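Local coordinates for putative sugar binding protein (Salmonella enterica subsp. enterica serovar Typhimurium, PDB 3KNZ) that probably binds phosphosugars or related carbohydrate derivatives through paired SIS domains, although its exact activity is unestablished, at residues N168-A173 against F324-Y329. Numbering follows the deposited sequence.
Sequences NLMLLA and FAVFEY
Selenomethionine Met170, on helix 161-179, which follows the first parallel sheet in the chain, makes a buried, wholly apolar contact with Phe324, just ahead of helix 326-339, and with Val326 and Phe327 in its first turn; that helix follows the second parallel sheet. The two backbones stay well apart, the CA atoms of Met170 and Phe324 being 9.8 Å from each other, and a single long side chain spans the distance. Its length comes from an extended chain beyond CG (chi2 180°, chi3 170°), which brings selenium up to both phenyl rings and the terminal methyl up to the valine. Methionine, unbranched, flexible and with a polarisable sulfur (here selenium), suits such a place, because it can reach across without a bulky branch near its own helix.

Selenium meets both rings, but differently. It lies at the edge of Phe324, close to the ring plane, with SE 4.0 Å from CD1 of that ring. Against Phe327 the approach is oblique, SE standing 3.8 Å from CZ, and here the two side chains run past each other in opposite directions. The methyl continues to Val326, meeting it tip to tip with Met170 CE 4.1 Å from Val326 CG2. That same CG2 also lies over one face of Phe327, off toward the rim; a short branched valine suits this place, its CG2 touching both the methyl and the ring, while the longer phenylalanines reach the selenium.

The cluster continues into neighbouring helices: Met170 also touches Phe71 and Val326 touches Thr67, both on helix 59-76, while Phe327 packs edge-to-face with Phe199 of helix 185-215. Two Met-aromatic contacts sharing one selenium thus characterise this interface, which joins the helices following the two 2-1-3-4-5 parallel sheets of the double-SIS fold.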
loop_
_atom_site.group_PDB
_atom_site.type_symbol
_atom_site.label_atom_id
_atom_site.label_comp_id
_atom_site.label_asym_id
_atom_site.label_seq_id
_atom_site.Cartn_x
_atom_site.Cartn_y
_atom_site.Cartn_z
ATOM N N ASN A 168 -19.213 -9.264 -5.201
ATOM C CA ASN A 168 -18.871 -9.840 -6.504
ATOM C C ASN A 168 -17.614 -10.710 -6.367
ATOM O O ASN A 168 -17.612 -11.873 -6.766
ATOM C CB ASN A 168 -18.642 -8.727 -7.539
ATOM C CG ASN A 168 -18.919 -9.175 -8.959
ATOM O OD1 ASN A 168 -19.978 -9.726 -9.246
ATOM N ND2 ASN A 168 -17.987 -8.900 -9.864
ATOM N N LEU A 169 -16.558 -10.147 -5.781
ATOM C CA LEU A 169 -15.302 -10.877 -5.538
ATOM C C LEU A 169 -15.495 -12.143 -4.702
ATOM O O LEU A 169 -14.865 -13.170 -4.962
ATOM C CB LEU A 169 -14.290 -9.976 -4.827
ATOM C CG LEU A 169 -13.571 -8.916 -5.653
ATOM C CD1 LEU A 169 -13.081 -7.777 -4.778
ATOM C CD2 LEU A 169 -12.419 -9.536 -6.454
HETATM N N MSE A 170 -16.349 -12.059 -3.684
HETATM C CA MSE A 170 -16.622 -13.207 -2.805
HETATM C C MSE A 170 -17.387 -14.312 -3.529
HETATM O O MSE A 170 -17.157 -15.503 -3.287
HETATM C CB MSE A 170 -17.373 -12.764 -1.547
HETATM C CG MSE A 170 -16.513 -11.968 -0.571
HETATM SE SE MSE A 170 -17.487 -11.417 0.994
HETATM C CE MSE A 170 -16.009 -10.762 2.075
ATOM N N LEU A 171 -18.297 -13.924 -4.421
ATOM C CA LEU A 171 -19.039 -14.912 -5.202
ATOM C C LEU A 171 -18.106 -15.632 -6.183
ATOM O O LEU A 171 -18.293 -16.814 -6.468
ATOM C CB LEU A 171 -20.219 -14.269 -5.937
ATOM C CG LEU A 171 -21.313 -13.698 -5.027
ATOM C CD1 LEU A 171 -22.409 -13.073 -5.883
ATOM C CD2 LEU A 171 -21.874 -14.752 -4.062
ATOM N N LEU A 172 -17.104 -14.928 -6.703
ATOM C CA LEU A 172 -16.149 -15.579 -7.590
ATOM C C LEU A 172 -15.433 -16.693 -6.818
ATOM O O LEU A 172 -15.302 -17.811 -7.317
ATOM C CB LEU A 172 -15.145 -14.577 -8.166
ATOM C CG LEU A 172 -14.045 -15.173 -9.058
ATOM C CD1 LEU A 172 -14.641 -16.015 -10.176
ATOM C CD2 LEU A 172 -13.144 -14.083 -9.632
ATOM N N ALA A 173 -15.000 -16.386 -5.595
ATOM C CA ALA A 173 -14.308 -17.349 -4.734
ATOM C C ALA A 173 -15.160 -18.590 -4.482
ATOM O O ALA A 173 -14.644 -19.713 -4.456
ATOM C CB ALA A 173 -13.919 -16.697 -3.412
ATOM N N PHE A 324 -18.300 -11.669 6.939
ATOM C CA PHE A 324 -19.199 -10.699 6.324
ATOM C C PHE A 324 -19.445 -9.409 7.092
ATOM O O PHE A 324 -20.155 -8.530 6.603
ATOM C CB PHE A 324 -20.512 -11.397 5.973
ATOM C CG PHE A 324 -20.306 -12.734 5.310
ATOM C CD1 PHE A 324 -19.539 -12.833 4.156
ATOM C CD2 PHE A 324 -20.858 -13.886 5.841
ATOM C CE1 PHE A 324 -19.324 -14.065 3.540
ATOM C CE2 PHE A 324 -20.647 -15.115 5.232
ATOM C CZ PHE A 324 -19.882 -15.202 4.075
ATOM N N ALA A 325 -18.836 -9.269 8.265
ATOM C CA ALA A 325 -18.977 -8.033 9.033
ATOM C C ALA A 325 -18.435 -6.837 8.235
ATOM O O ALA A 325 -18.717 -5.683 8.552
ATOM C CB ALA A 325 -18.263 -8.152 10.365
ATOM N N VAL A 326 -17.654 -7.108 7.199
ATOM C CA VAL A 326 -17.110 -6.033 6.378
ATOM C C VAL A 326 -18.235 -5.195 5.744
ATOM O O VAL A 326 -18.068 -3.997 5.508
ATOM C CB VAL A 326 -16.137 -6.569 5.298
ATOM C CG1 VAL A 326 -14.952 -7.266 5.966
ATOM C CG2 VAL A 326 -16.853 -7.504 4.340
ATOM N N PHE A 327 -19.384 -5.815 5.492
ATOM C CA PHE A 327 -20.522 -5.099 4.916
ATOM C C PHE A 327 -21.209 -4.183 5.948
ATOM O O PHE A 327 -21.963 -3.279 5.584
ATOM C CB PHE A 327 -21.549 -6.091 4.351
ATOM C CG PHE A 327 -21.016 -6.988 3.251
ATOM C CD1 PHE A 327 -20.826 -6.503 1.965
ATOM C CD2 PHE A 327 -20.761 -8.326 3.491
ATOM C CE1 PHE A 327 -20.359 -7.326 0.952
ATOM C CE2 PHE A 327 -20.297 -9.153 2.480
ATOM C CZ PHE A 327 -20.090 -8.650 1.212
ATOM N N GLU A 328 -20.951 -4.427 7.233
ATOM C CA GLU A 328 -21.562 -3.652 8.319
ATOM C C GLU A 328 -20.736 -2.462 8.773
ATOM O O GLU A 328 -21.248 -1.347 8.866
ATOM C CB GLU A 328 -21.794 -4.529 9.560
ATOM C CG GLU A 328 -22.890 -5.577 9.454
ATOM C CD GLU A 328 -23.087 -6.332 10.763
ATOM O OE1 GLU A 328 -24.165 -6.196 11.378
ATOM O OE2 GLU A 328 -22.154 -7.030 11.200
ATOM N N TYR A 329 -19.466 -2.704 9.092
ATOM C CA TYR A 329 -18.605 -1.648 9.638
ATOM C C TYR A 329 -18.288 -0.453 8.714
ATOM O O TYR A 329 -17.847 0.587 9.194
ATOM C CB TYR A 329 -17.325 -2.258 10.228
ATOM C CG TYR A 329 -17.584 -2.999 11.522
ATOM C CD1 TYR A 329 -17.630 -2.318 12.731
ATOM C CD2 TYR A 329 -17.803 -4.371 11.538
ATOM C CE1 TYR A 329 -17.878 -2.981 13.925
ATOM C CE2 TYR A 329 -18.049 -5.044 12.731
ATOM C CZ TYR A 329 -18.088 -4.338 13.920
ATOM O OH TYR A 329 -18.336 -4.977 15.114
#